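Local coordinates for glutamine aminotransferase class-II domain protein (Ruegeria pomeroyi, PDB 3MDN) that probably releases ammonia from glutamine for transfer to an acceptor, as class-II glutamine amidotransferases of the Ntn-hydrolase clan do, at residues D[7-12]-D[82-87]; D[49-54]-D[108-113]; D[194-199]-D[244-249]; D[57-62]-D[101-106]. All blocks are in the same frame, centred on the assembly; numbering follows the deposited sequence.

Interaction 1. Residues D[7-12]-D[82-87]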
# COMPACT_ATOMS: atom_id res chain seq x y z
N ALA D 7 15.81 -5.44 -15.86
CA ALA D 7 17.20 -5.85 -15.78
C ALA D 7 17.37 -7.21 -15.10
O ALA D 7 16.64 -7.53 -14.15
CB ALA D 7 18.03 -4.80 -15.06
N ALA D 8 18.32 -7.99 -15.60
CA ALA D 8 18.61 -9.31 -15.06
C ALA D 8 20.11 -9.49 -14.84
O ALA D 8 20.93 -8.88 -15.54
CB ALA D 8 18.06 -10.43 -15.98
N TYR D 9 20.47 -10.35 -13.90
CA TYR D 9 21.87 -10.52 -13.55
C TYR D 9 22.21 -11.98 -13.29
O TYR D 9 21.43 -12.71 -12.69
CB TYR D 9 22.23 -9.63 -12.37
CG TYR D 9 23.68 -9.76 -11.94
CD1 TYR D 9 24.69 -9.09 -12.62
CD2 TYR D 9 24.04 -10.58 -10.86
CE1 TYR D 9 26.05 -9.22 -12.24
CE2 TYR D 9 25.40 -10.73 -10.48
CZ TYR D 9 26.39 -10.04 -11.19
OH TYR D 9 27.70 -10.14 -10.82
N HIS D 10 23.38 -12.40 -13.77
CA HIS D 10 23.88 -13.76 -13.55
C HIS D 10 25.43 -13.72 -13.39
O HIS D 10 26.15 -13.35 -14.33
CB HIS D 10 23.46 -14.64 -14.73
CG HIS D 10 23.76 -16.09 -14.57
ND1 HIS D 10 25.05 -16.58 -14.49
CD2 HIS D 10 22.95 -17.18 -14.54
CE1 HIS D 10 25.01 -17.90 -14.36
NE2 HIS D 10 23.75 -18.28 -14.37
N GLY D 11 25.92 -14.02 -12.18
CA GLY D 11 27.36 -14.02 -11.89
C GLY D 11 27.68 -14.00 -10.39
O GLY D 11 26.89 -14.47 -9.56
N THR D 12 28.85 -13.47 -10.05
CA THR D 12 29.20 -13.27 -8.64
C THR D 12 28.13 -12.43 -7.91
O THR D 12 27.70 -11.41 -8.45
CB THR D 12 30.56 -12.56 -8.54
OG1 THR D 12 31.53 -13.37 -9.18
CG2 THR D 12 30.98 -12.36 -7.11
N GLY D 82 23.35 -13.75 -6.91
CA GLY D 82 24.13 -14.02 -8.09
C GLY D 82 23.21 -14.31 -9.26
O GLY D 82 23.69 -14.53 -10.38
N LEU D 83 21.89 -14.29 -9.02
CA LEU D 83 20.94 -14.51 -10.11
C LEU D 83 19.63 -13.87 -9.77
O LEU D 83 18.91 -14.35 -8.87
CB LEU D 83 20.74 -16.01 -10.40
CG LEU D 83 20.49 -16.37 -11.89
CD1 LEU D 83 20.43 -17.90 -12.08
CD2 LEU D 83 19.25 -15.70 -12.52
N PHE D 84 19.29 -12.79 -10.46
CA PHE D 84 18.02 -12.15 -10.19
C PHE D 84 17.43 -11.41 -11.40
O PHE D 84 18.13 -11.16 -12.36
CB PHE D 84 18.11 -11.24 -8.96
CG PHE D 84 19.08 -10.09 -9.10
CD1 PHE D 84 18.64 -8.84 -9.49
CD2 PHE D 84 20.43 -10.25 -8.77
CE1 PHE D 84 19.53 -7.78 -9.59
CE2 PHE D 84 21.32 -9.20 -8.85
CZ PHE D 84 20.89 -7.97 -9.26
N LEU D 85 16.14 -11.06 -11.29
CA LEU D 85 15.37 -10.42 -12.36
C LEU D 85 14.63 -9.27 -11.69
O LEU D 85 14.02 -9.49 -10.64
CB LEU D 85 14.34 -11.43 -12.92
CG LEU D 85 14.75 -12.40 -14.05
CD1 LEU D 85 15.91 -13.28 -13.67
CD2 LEU D 85 13.52 -13.25 -14.43
N SER D 86 14.65 -8.07 -12.29
CA SER D 86 13.91 -6.92 -11.78
C SER D 86 13.28 -6.06 -12.88
O SER D 86 13.83 -5.99 -13.98
CB SER D 86 14.74 -6.08 -10.83
OG SER D 86 16.00 -5.82 -11.37
N HIS D 87 12.13 -5.42 -12.60
CA HIS D 87 11.18 -5.02 -13.68
C HIS D 87 10.17 -3.92 -13.30
O HIS D 87 9.32 -4.12 -12.45
CB HIS D 87 10.43 -6.28 -14.26
CG HIS D 87 9.33 -5.97 -15.25
ND1 HIS D 87 9.56 -5.81 -16.61
CD2 HIS D 87 7.99 -5.82 -15.08
CE1 HIS D 87 8.41 -5.55 -17.22
NE2 HIS D 87 7.45 -5.55 -16.31

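Interaction 2. Residues D[49-54]-D[108-113]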
# COMPACT_ATOMS: atom_id res chain seq x y z
N ALA D 49 12.72 -10.69 -8.54
CA ALA D 49 12.81 -12.11 -8.23
C ALA D 49 14.28 -12.46 -8.04
O ALA D 49 15.09 -12.12 -8.89
CB ALA D 49 12.18 -12.95 -9.38
N TRP D 50 14.66 -13.10 -6.93
CA TRP D 50 16.10 -13.38 -6.73
C TRP D 50 16.32 -14.76 -6.12
O TRP D 50 15.49 -15.26 -5.37
CB TRP D 50 16.77 -12.28 -5.86
CG TRP D 50 16.53 -12.45 -4.36
CD1 TRP D 50 17.36 -13.07 -3.47
CD2 TRP D 50 15.40 -12.01 -3.62
NE1 TRP D 50 16.80 -13.06 -2.21
CE2 TRP D 50 15.60 -12.41 -2.27
CE3 TRP D 50 14.22 -11.34 -3.95
CZ2 TRP D 50 14.67 -12.12 -1.25
CZ3 TRP D 50 13.28 -11.06 -2.93
CH2 TRP D 50 13.51 -11.46 -1.61
N TYR D 51 17.47 -15.36 -6.43
CA TYR D 51 17.85 -16.64 -5.86
C TYR D 51 18.97 -16.41 -4.87
O TYR D 51 19.93 -15.67 -5.13
CB TYR D 51 18.35 -17.64 -6.95
CG TYR D 51 17.29 -18.00 -7.96
CD1 TYR D 51 17.14 -17.24 -9.13
CD2 TYR D 51 16.44 -19.08 -7.75
CE1 TYR D 51 16.15 -17.56 -10.05
CE2 TYR D 51 15.46 -19.41 -8.68
CZ TYR D 51 15.32 -18.65 -9.83
OH TYR D 51 14.34 -18.93 -10.73
N ASP D 52 18.90 -17.13 -3.78
CA ASP D 52 19.88 -16.99 -2.74
C ASP D 52 20.02 -18.37 -2.15
O ASP D 52 20.75 -19.20 -2.69
CB ASP D 52 19.35 -16.00 -1.68
CG ASP D 52 20.42 -15.62 -0.63
OD1 ASP D 52 21.58 -16.07 -0.75
OD2 ASP D 52 20.09 -14.86 0.30
N ALA D 53 19.23 -18.65 -1.11
CA ALA D 53 19.42 -19.86 -0.34
C ALA D 53 18.54 -21.02 -0.79
O ALA D 53 18.77 -22.17 -0.41
CB ALA D 53 19.16 -19.58 1.20
N ARG D 54 17.50 -20.73 -1.55
CA ARG D 54 16.53 -21.77 -1.82
C ARG D 54 16.51 -22.06 -3.30
O ARG D 54 16.86 -21.21 -4.12
CB ARG D 54 15.14 -21.34 -1.34
CG ARG D 54 15.00 -20.95 0.16
CD ARG D 54 13.60 -21.33 0.61
NE ARG D 54 13.19 -20.82 1.92
CZ ARG D 54 13.42 -21.42 3.09
NH1 ARG D 54 14.13 -22.54 3.14
NH2 ARG D 54 12.97 -20.88 4.23
N ARG D 108 10.67 -23.68 -9.37
CA ARG D 108 12.04 -23.12 -9.45
C ARG D 108 12.22 -21.92 -10.41
O ARG D 108 13.30 -21.27 -10.42
CB ARG D 108 13.08 -24.20 -9.86
CG ARG D 108 13.28 -25.41 -8.91
CD ARG D 108 14.29 -26.44 -9.52
NE ARG D 108 15.45 -25.74 -10.09
CZ ARG D 108 16.42 -26.30 -10.83
NH1 ARG D 108 16.40 -27.60 -11.10
NH2 ARG D 108 17.41 -25.54 -11.29
N TRP D 109 11.19 -21.64 -11.21
CA TRP D 109 11.30 -20.73 -12.36
C TRP D 109 10.71 -19.34 -12.09
O TRP D 109 9.75 -19.22 -11.32
CB TRP D 109 10.59 -21.32 -13.58
CG TRP D 109 11.28 -22.50 -14.14
CD1 TRP D 109 11.22 -23.79 -13.70
CD2 TRP D 109 12.18 -22.49 -15.26
NE1 TRP D 109 12.02 -24.60 -14.50
CE2 TRP D 109 12.62 -23.83 -15.46
CE3 TRP D 109 12.67 -21.49 -16.09
CZ2 TRP D 109 13.52 -24.18 -16.47
CZ3 TRP D 109 13.56 -21.83 -17.09
CH2 TRP D 109 13.98 -23.17 -17.28
N CYS D 110 11.29 -18.32 -12.70
CA CYS D 110 10.70 -16.99 -12.67
C CYS D 110 10.81 -16.40 -14.03
O CYS D 110 11.57 -16.91 -14.85
CB CYS D 110 11.36 -16.08 -11.63
SG CYS D 110 13.13 -15.86 -11.81
N PHE D 111 10.09 -15.32 -14.29
CA PHE D 111 9.84 -14.91 -15.66
C PHE D 111 9.32 -13.48 -15.68
O PHE D 111 8.52 -13.10 -14.84
CB PHE D 111 8.79 -15.87 -16.23
CG PHE D 111 8.41 -15.62 -17.67
CD1 PHE D 111 7.44 -14.68 -17.99
CD2 PHE D 111 9.00 -16.35 -18.69
CE1 PHE D 111 7.08 -14.46 -19.30
CE2 PHE D 111 8.66 -16.14 -20.01
CZ PHE D 111 7.70 -15.19 -20.32
N MSE D 112 9.79 -12.69 -16.62
CA MSE D 112 9.24 -11.36 -16.87
C MSE D 112 9.28 -11.03 -18.37
O MSE D 112 10.09 -11.58 -19.12
CB MSE D 112 9.96 -10.29 -16.04
CG MSE D 112 11.43 -10.19 -16.26
SE MSE D 112 12.14 -8.80 -15.08
CE MSE D 112 14.02 -9.06 -15.65
N HIS D 113 8.38 -10.15 -18.79
CA HIS D 113 8.08 -9.96 -20.18
C HIS D 113 7.75 -8.48 -20.39
O HIS D 113 7.04 -7.88 -19.61
CB HIS D 113 6.90 -10.87 -20.57
CG HIS D 113 6.10 -10.40 -21.76
ND1 HIS D 113 6.57 -10.48 -23.06
CD2 HIS D 113 4.85 -9.88 -21.84
CE1 HIS D 113 5.65 -10.00 -23.88
NE2 HIS D 113 4.60 -9.63 -23.17

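Interaction 3. Residues D[194-199]-D[244-249]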
# COMPACT_ATOMS: atom_id res chain seq x y z
N GLY D 194 17.04 -20.61 -11.80
CA GLY D 194 17.89 -20.49 -10.63
C GLY D 194 19.30 -20.99 -10.84
O GLY D 194 20.13 -20.84 -9.95
N GLN D 195 19.58 -21.58 -12.00
CA GLN D 195 20.95 -21.94 -12.41
C GLN D 195 21.42 -21.25 -13.71
O GLN D 195 22.56 -20.80 -13.82
CB GLN D 195 21.05 -23.46 -12.56
CG GLN D 195 21.32 -24.22 -11.23
CD GLN D 195 22.81 -24.65 -11.14
OE1 GLN D 195 23.19 -25.77 -11.56
NE2 GLN D 195 23.66 -23.75 -10.64
N THR D 196 20.51 -21.17 -14.68
CA THR D 196 20.81 -20.57 -15.98
C THR D 196 19.90 -19.37 -16.14
O THR D 196 18.78 -19.40 -15.68
CB THR D 196 20.53 -21.58 -17.13
OG1 THR D 196 21.34 -22.74 -16.95
CG2 THR D 196 20.84 -20.98 -18.50
N LEU D 197 20.38 -18.32 -16.82
CA LEU D 197 19.54 -17.16 -17.07
C LEU D 197 19.27 -17.13 -18.58
O LEU D 197 20.19 -17.33 -19.37
CB LEU D 197 20.27 -15.88 -16.64
CG LEU D 197 19.63 -14.56 -17.12
CD1 LEU D 197 18.24 -14.43 -16.48
CD2 LEU D 197 20.50 -13.32 -16.77
N TYR D 198 18.02 -16.89 -18.96
CA TYR D 198 17.62 -16.90 -20.37
C TYR D 198 17.04 -15.55 -20.74
O TYR D 198 16.49 -14.85 -19.88
CB TYR D 198 16.51 -17.93 -20.63
CG TYR D 198 16.92 -19.36 -20.36
CD1 TYR D 198 16.58 -19.98 -19.16
CD2 TYR D 198 17.69 -20.07 -21.29
CE1 TYR D 198 16.96 -21.29 -18.90
CE2 TYR D 198 18.07 -21.40 -21.04
CZ TYR D 198 17.69 -21.99 -19.85
OH TYR D 198 18.08 -23.28 -19.56
N ALA D 199 17.10 -15.22 -22.02
CA ALA D 199 16.34 -14.09 -22.48
C ALA D 199 16.03 -14.31 -23.94
O ALA D 199 16.82 -14.90 -24.66
CB ALA D 199 17.14 -12.78 -22.29
N MSE D 244 17.63 -16.09 -29.00
CA MSE D 244 17.56 -16.44 -27.57
C MSE D 244 18.95 -16.52 -26.97
O MSE D 244 19.86 -17.14 -27.54
CB MSE D 244 16.81 -17.76 -27.34
CG MSE D 244 16.85 -18.25 -25.87
SE MSE D 244 15.55 -19.70 -25.45
CE MSE D 244 13.99 -18.73 -26.00
N LEU D 245 19.11 -15.91 -25.81
CA LEU D 245 20.38 -15.83 -25.15
C LEU D 245 20.34 -16.78 -23.97
O LEU D 245 19.32 -16.86 -23.26
CB LEU D 245 20.57 -14.41 -24.63
CG LEU D 245 21.80 -14.08 -23.79
CD1 LEU D 245 23.07 -14.13 -24.69
CD2 LEU D 245 21.64 -12.71 -23.10
N THR D 246 21.43 -17.48 -23.72
CA THR D 246 21.51 -18.41 -22.60
C THR D 246 22.81 -18.09 -21.87
O THR D 246 23.88 -18.08 -22.48
CB THR D 246 21.55 -19.89 -23.11
OG1 THR D 246 20.30 -20.24 -23.73
CG2 THR D 246 21.89 -20.87 -21.96
N ILE D 247 22.70 -17.80 -20.57
CA ILE D 247 23.85 -17.57 -19.72
C ILE D 247 23.85 -18.57 -18.57
O ILE D 247 22.95 -18.58 -17.70
CB ILE D 247 23.89 -16.13 -19.18
CG1 ILE D 247 24.00 -15.14 -20.36
CG2 ILE D 247 25.13 -15.98 -18.26
CD1 ILE D 247 23.43 -13.77 -20.06
N GLY D 248 24.87 -19.42 -18.57
CA GLY D 248 24.94 -20.48 -17.57
C GLY D 248 26.36 -20.93 -17.31
O GLY D 248 27.30 -20.14 -17.43
N ALA D 249 26.52 -22.21 -17.00
CA ALA D 249 27.82 -22.72 -16.55
C ALA D 249 28.90 -22.65 -17.62
O ALA D 249 30.08 -22.71 -17.30
CB ALA D 249 27.67 -24.13 -16.04

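Interaction 4. Residues D[57-62]-D[101-106]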
# COMPACT_ATOMS: atom_id res chain seq x y z
N PRO D 57 12.83 -18.96 -6.06
CA PRO D 57 13.32 -17.59 -5.97
C PRO D 57 12.54 -16.81 -4.91
O PRO D 57 11.37 -17.06 -4.73
CB PRO D 57 13.07 -17.04 -7.39
CG PRO D 57 11.81 -17.84 -7.85
CD PRO D 57 11.97 -19.20 -7.23
N GLY D 58 13.18 -15.90 -4.19
CA GLY D 58 12.42 -14.89 -3.44
C GLY D 58 11.71 -13.99 -4.44
O GLY D 58 12.25 -13.71 -5.51
N LEU D 59 10.50 -13.56 -4.12
CA LEU D 59 9.71 -12.69 -4.99
C LEU D 59 9.15 -11.45 -4.24
O LEU D 59 8.46 -11.59 -3.24
CB LEU D 59 8.58 -13.49 -5.62
CG LEU D 59 7.73 -12.78 -6.68
CD1 LEU D 59 8.59 -12.41 -7.92
CD2 LEU D 59 6.55 -13.65 -7.09
N TYR D 60 9.49 -10.24 -4.70
CA TYR D 60 9.00 -9.02 -4.07
C TYR D 60 8.36 -8.18 -5.16
O TYR D 60 8.99 -7.87 -6.17
CB TYR D 60 10.13 -8.21 -3.39
CG TYR D 60 9.63 -6.97 -2.63
CD1 TYR D 60 8.96 -5.93 -3.29
CD2 TYR D 60 9.80 -6.85 -1.25
CE1 TYR D 60 8.49 -4.82 -2.62
CE2 TYR D 60 9.34 -5.72 -0.56
CZ TYR D 60 8.68 -4.71 -1.26
OH TYR D 60 8.20 -3.60 -0.59
N ARG D 61 7.09 -7.82 -4.96
CA ARG D 61 6.37 -6.96 -5.88
C ARG D 61 5.24 -6.17 -5.22
O ARG D 61 4.51 -6.66 -4.37
CB ARG D 61 5.83 -7.75 -7.07
CG ARG D 61 5.26 -9.08 -6.72
CD ARG D 61 5.00 -9.89 -7.99
NE ARG D 61 3.91 -10.83 -7.74
CZ ARG D 61 3.20 -11.45 -8.68
NH1 ARG D 61 3.44 -11.24 -9.96
NH2 ARG D 61 2.23 -12.28 -8.31
N ASP D 62 5.13 -4.92 -5.64
CA ASP D 62 4.21 -3.99 -5.05
C ASP D 62 3.89 -3.00 -6.14
O ASP D 62 4.54 -3.02 -7.19
CB ASP D 62 4.88 -3.29 -3.89
CG ASP D 62 3.95 -3.06 -2.74
OD1 ASP D 62 2.73 -2.91 -2.99
OD2 ASP D 62 4.44 -3.04 -1.58
N CYS D 101 1.91 -7.59 -11.76
CA CYS D 101 3.31 -7.11 -11.81
C CYS D 101 4.29 -8.25 -12.09
O CYS D 101 4.09 -9.37 -11.63
CB CYS D 101 3.70 -6.42 -10.48
SG CYS D 101 2.86 -4.83 -10.17
N HIS D 102 5.35 -7.97 -12.84
CA HIS D 102 6.37 -9.00 -13.06
C HIS D 102 7.40 -8.81 -11.96
O HIS D 102 7.35 -7.83 -11.23
CB HIS D 102 7.03 -8.84 -14.40
CG HIS D 102 6.10 -8.77 -15.57
ND1 HIS D 102 4.97 -7.97 -15.60
CD2 HIS D 102 6.16 -9.37 -16.78
CE1 HIS D 102 4.37 -8.08 -16.77
NE2 HIS D 102 5.08 -8.91 -17.51
N PRO D 103 8.29 -9.78 -11.76
CA PRO D 103 8.30 -11.11 -12.34
C PRO D 103 7.16 -11.96 -11.80
O PRO D 103 6.47 -11.55 -10.85
CB PRO D 103 9.64 -11.68 -11.87
CG PRO D 103 10.44 -10.50 -11.42
CD PRO D 103 9.42 -9.59 -10.85
N PHE D 104 6.93 -13.08 -12.48
CA PHE D 104 6.08 -14.17 -12.06
C PHE D 104 6.98 -15.35 -11.64
O PHE D 104 8.13 -15.43 -12.05
CB PHE D 104 5.14 -14.57 -13.20
CG PHE D 104 4.24 -13.43 -13.67
CD1 PHE D 104 3.08 -13.11 -12.96
CD2 PHE D 104 4.58 -12.65 -14.79
CE1 PHE D 104 2.26 -12.05 -13.37
CE2 PHE D 104 3.77 -11.61 -15.21
CZ PHE D 104 2.60 -11.31 -14.49
N ALA D 105 6.49 -16.22 -10.78
CA ALA D 105 7.33 -17.32 -10.31
C ALA D 105 6.43 -18.50 -10.06
O ALA D 105 5.30 -18.33 -9.60
CB ALA D 105 8.06 -16.94 -9.00
N ALA D 106 6.92 -19.69 -10.36
CA ALA D 106 6.21 -20.91 -10.02
C ALA D 106 7.28 -21.99 -9.95
O ALA D 106 8.10 -22.11 -10.86
CB ALA D 106 5.15 -21.23 -11.06

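Interaction 1. Residues D[7-12]-D[82-87]
A7 pairs with S86 at one end of an antiparallel strand pair, central in one sheet of the two-sheet sandwich expected of an Ntn hydrolase. The backbones exchange two hydrogen bonds, A7 N to S86 O at 2.8 Å and S86 N to A7 O. A weak bond of 3.3 Å from S86 OG brings a second donor to A7 O. A8 follows as a non-hydrogen-bonded partner of L85. Its CB stands 4.3 Å from L85 CD1, and both side chains rest on L197 of the second sheet. Y9 returns to a hydrogen-bonded pair, with F84, and points to the other face of its sheet. Here Y9 N gives to F84 O, while F84 N returns a longer bond to Y9 O at 3.1 Å. F84 CG sits between its backbone N and carbonyl carbon (chi1 62°), and the ring receives Y9 CB over one face, toward the rim. Y9 CD2 meets F84 CE2 at 3.7 Å, with the two ring planes inclined at 37°. H10 turns back to the A8 face, where its CD2 lies 3.6 Å from L83 CD1 and its NE2 bonds to Q195 O. At the corner of the chain G11 N reaches G82 O at 2.9 Å. T12 finally offers its carbonyl to the tyrosine tip: Y9 OH donates in the carbonyl plane, on a lone pair of T12 O, at 2.7 Å.

Interaction 2. Residues D[49-54]-D[108-113]
Y51 OH reaches from one sheet to the backbone carbonyl R108 O, just ahead of strand 109-113 of the other, and donates to it a short hydrogen bond of 2.6 Å. The strands 49-51 and 109-113 come no closer than 8.4 Å between their axes and run at 147° to each other, so no backbone ladder forms, and side chains reach over to the other strand or to a carbonyl beside it. The bond leaves the edge of the tyrosine ring near its plane, and the hydroxyl lies a little out of the R108 carbonyl plane. A weak bond to S192 O gives the same hydroxyl a second partner. Beside it lies C110, whose sulfur makes a sulfur-aromatic contact: SG is 5.0 Å from the centroid of the Y51 ring, placed obliquely, and 3.9 Å from Y51 CE1. The sulfur also touches A49 CB at 3.9 Å, so that the cysteine fits against both inward residues of the opposing strand. A phenylalanine here lacks the hydroxyl and would probably leave R108 O without this donor, and C110 SG without the oxygen beside it, though still against the ring. Nearby, R108 NH2 bonds to D193 O, while R54 forms a salt bridge with E17 of the second subunit. Such buried packing between two antiparallel sheets is what the central layers of the alpha-beta-beta-alpha Ntn-hydrolase fold show.

Interaction 3. Residues D[194-199]-D[244-249]
Y198 and T246 lie side by side and point the same way from neighbouring antiparallel strands, with T246 OG1 at the edge of the tyrosine ring, 3.6 Å from Y198 CD2. The strands belong to one sheet of the Ntn-type alpha-beta-beta-alpha sandwich, one face on the second sheet and the other under helix 161-179. The methyl of the threonine takes part as well: T246 CG2 is 4.0 Å from Y198 CE2. It also meets T196 CG2 at 3.6 Å, the two threonine side chains crossing at a slant. T196 CG2, anti to its backbone N, lies over one face of the Y198 ring, toward the rim, and approaches I247 O at 3.3 Å. The tyrosine ring also meets that of F191 at a shallow angle. On the other face of the sheet the pairs are aliphatic. L197 and I247 stand opposite each other with their CB atoms 4.4 Å apart, and A199 and L245 repeat the pattern at 4.5 Å. L197 packs on A8 and H10 of the facing sheet, while L245 and I247 pack on V224. M244, bent at its last torsion, turns instead toward the helix. Across the strands the hydrogen bonds are all backbone ones, in two reciprocal sets, L197 with I247 and A199 with L245; that from L197 N to I247 O measures 2.7 Å. Polar strength thus resides in the backbone, while the side chains meet mainly by van der Waals contact.

Interaction 4. Residues D[57-62]-D[101-106]
R61 supplies the polar part of this contact, its NH1 giving C101 O a weak hydrogen bond that is short at 2.6 Å but bent, with 126° at the hydrogen. P103 O lies 3.2 Å from R61 NH1, so two backbone oxygens gather about one end of the guanidinium. The side chain gets there from the crowded position between backbone N and carbonyl carbon (chi1 41°), and then runs extended from CG to NE. An alanine in place of R61 would probably leave C101 O without this donor and open a gap alongside P103 and F104. Strand 58-61 is an edge strand of its sheet within this chain, and 104-106 is an end strand of the other, so the contact closes one margin of the Ntn-type sandwich. At this margin R61 O bonds to N71 ND2 of the second subunit. Aromatic contacts come next: F104 CD1 is 3.6 Å from R61 NH1, and F104 CE1 lies in the guanidinium plane at its edge. F104 CE2 in turn sits over the centre of the H102 ring, whose NE2 bonds to S145 OG. The remaining contacts are apolar. L59 and P103, the latter preceded by a cis peptide, slide past each other in opposite directions, L59 CD1 to P103 CD being 4.2 Å. A105 CB is received between two residues, 4.1 Å from L59 CD2 and 4.0 Å from P57 CG.

In the fold
Interactions 1 and 3 each hold two neighbouring strands of one sheet and rely on backbone ladders, whereas interactions 2 and 4 join the two sheets through side chains that meet one another or a backbone carbonyl, without a ladder. The most buried is interaction 2, with its tyrosine hydroxyl and cysteine sulfur; interaction 4, about 7 Å away between centres, lies at the margin, where an arginine gives a backbone carbonyl a weak bond. Backbone bonds link the elements further: strand 47-51 lies between 84-87 and 58-61, and 104-106 pairs with 109-114. H10 of interaction 1 reaches Q195 of interaction 3, tying the ladders across the sandwich. The second subunit touches interactions 2 and 4, not 1 or 3.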